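Local coordinates for protein translation initiation factor 6 (Methanocaldococcus jannaschii, PDB 1G61) that binds the 50S ribosomal subunit and prevents it from joining the 30S subunit to form the 70S initiation complex, at residues A[171-174]-A[175-178]. Numbering follows the deposited sequence.
Sequences ELEF and LKSL
Phe174 and Leu175 meet through different first torsions: chi1 of 169° sets CG of Phe174 trans to the amide nitrogen, whereas CG of Leu175 lies anti to the carbonyl carbon (chi1 -64°). The two side chains therefore slant across each other, and Leu175 CD2 reaches Phe174 CD2 at 4.0 Å, with CE2 of the same ring close behind. The other methyl, Leu175 CD1, runs alongside the Glu171 chain, 4.1 Å from Glu171 CG. One turn further on, Leu178 CD2 approaches Phe174 CZ obliquely at 4.2 Å; the ring thereby touches a methyl of each leucine, CD2 in both cases.

Underneath, four successive i to i+4 backbone bonds identify regular alpha-helix; the first, Leu175 N to Glu171 O, measures 2.9 Å with an N-H...O angle of 163°.

Glu173 and Lys176 form a more polar pair. The glutamate chain is bent while the lysine stays extended, leaving Glu173 OE1 and Lys176 NZ 4.7 Å apart, too far for direct contact. A water spans the interval, donating to Glu173 OE1 at 3.1 Å and accepting from Lys176 NZ. The carboxylate of Glu171 looks elsewhere, its OE1 accepting from Ala145 N.

Helix 169-179 is the crossover of a beta-alpha-beta unit between strands 160-163 and 183-186. Leu175 is buried against Ile184, Leu119 and Ile144, and Leu178 also packs on Leu119. With an alanine in place of Leu175, a gap is likely to open beside the Phe174 ring and Glu171 CG, and the packing on Ile184 and Leu119 would be lost in part. The contact thus combines two kinds of chemistry: apolar carbon, the Lys176 chain on Ile184 included, seats the helix on the strands, while the opposite charges of Glu173 and Lys176 are bridged by a water and probably attract each other weakly.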
loop_
_atom_site.group_PDB
_atom_site.type_symbol
_atom_site.label_atom_id
_atom_site.label_comp_id
_atom_site.label_asym_id
_atom_site.label_seq_id
_atom_site.Cartn_x
_atom_site.Cartn_y
_atom_site.Cartn_z
ATOM N N GLU A 171 3.061 -11.325 17.294
ATOM C CA GLU A 171 3.137 -10.964 15.877
ATOM C C GLU A 171 3.267 -9.464 15.718
ATOM O O GLU A 171 4.021 -8.972 14.874
ATOM C CB GLU A 171 1.895 -11.511 15.166
ATOM C CG GLU A 171 1.863 -11.094 13.681
ATOM C CD GLU A 171 0.887 -12.004 12.959
ATOM O OE1 GLU A 171 -0.328 -11.760 12.996
ATOM O OE2 GLU A 171 1.351 -13.030 12.405
ATOM N N LEU A 172 2.582 -8.683 16.559
ATOM C CA LEU A 172 2.733 -7.232 16.552
ATOM C C LEU A 172 4.194 -6.835 16.843
ATOM O O LEU A 172 4.750 -5.977 16.183
ATOM C CB LEU A 172 1.782 -6.583 17.554
ATOM C CG LEU A 172 1.122 -5.268 17.237
ATOM C CD1 LEU A 172 0.164 -5.328 16.054
ATOM C CD2 LEU A 172 0.368 -4.796 18.465
ATOM N N GLU A 173 4.850 -7.475 17.817
ATOM C CA GLU A 173 6.257 -7.206 18.073
ATOM C C GLU A 173 7.131 -7.559 16.885
ATOM O O GLU A 173 8.059 -6.813 16.520
ATOM C CB GLU A 173 6.795 -7.953 19.308
ATOM C CG GLU A 173 8.143 -7.389 19.745
ATOM C CD GLU A 173 8.346 -5.889 19.628
ATOM O OE1 GLU A 173 7.583 -5.147 20.309
ATOM O OE2 GLU A 173 9.265 -5.424 18.885
ATOM N N PHE A 174 6.899 -8.670 16.204
ATOM C CA PHE A 174 7.604 -9.041 14.986
ATOM C C PHE A 174 7.454 -7.999 13.905
ATOM O O PHE A 174 8.438 -7.636 13.258
ATOM C CB PHE A 174 7.056 -10.413 14.550
ATOM C CG PHE A 174 7.521 -10.792 13.142
ATOM C CD1 PHE A 174 8.788 -11.278 12.855
ATOM C CD2 PHE A 174 6.634 -10.622 12.089
ATOM C CE1 PHE A 174 9.154 -11.599 11.551
ATOM C CE2 PHE A 174 7.017 -10.950 10.799
ATOM C CZ PHE A 174 8.280 -11.434 10.506
ATOM N N LEU A 175 6.220 -7.538 13.662
ATOM C CA LEU A 175 5.989 -6.535 12.615
ATOM C C LEU A 175 6.671 -5.217 12.942
ATOM O O LEU A 175 7.255 -4.529 12.113
ATOM C CB LEU A 175 4.488 -6.300 12.430
ATOM C CG LEU A 175 3.747 -7.552 11.917
ATOM C CD1 LEU A 175 2.232 -7.359 12.039
ATOM C CD2 LEU A 175 4.148 -7.981 10.511
ATOM N N LYS A 176 6.602 -4.843 14.215
ATOM C CA LYS A 176 7.237 -3.586 14.639
ATOM C C LYS A 176 8.715 -3.651 14.353
ATOM O O LYS A 176 9.326 -2.676 13.895
ATOM C CB LYS A 176 6.899 -3.351 16.112
ATOM C CG LYS A 176 7.348 -2.002 16.605
ATOM C CD LYS A 176 6.930 -1.890 18.078
ATOM C CE LYS A 176 7.192 -0.460 18.520
ATOM N NZ LYS A 176 7.284 -0.451 20.002
ATOM N N SER A 177 9.334 -4.801 14.622
ATOM C CA SER A 177 10.760 -5.005 14.401
ATOM C C SER A 177 11.069 -5.038 12.918
ATOM O O SER A 177 12.017 -4.404 12.425
ATOM C CB SER A 177 11.178 -6.314 15.115
ATOM O OG SER A 177 12.510 -6.617 14.793
ATOM N N LEU A 178 10.271 -5.773 12.109
ATOM C CA LEU A 178 10.504 -5.917 10.676
ATOM C C LEU A 178 10.448 -4.574 9.956
ATOM O O LEU A 178 11.245 -4.265 9.085
ATOM C CB LEU A 178 9.471 -6.875 10.046
ATOM C CG LEU A 178 9.512 -7.039 8.536
ATOM C CD1 LEU A 178 10.864 -7.550 8.059
ATOM C CD2 LEU A 178 8.368 -7.968 8.118
HETATM O O HOH W 1 8.498 -2.316 21.221
HETATM O O HOH W 2 11.370 -8.947 12.720
#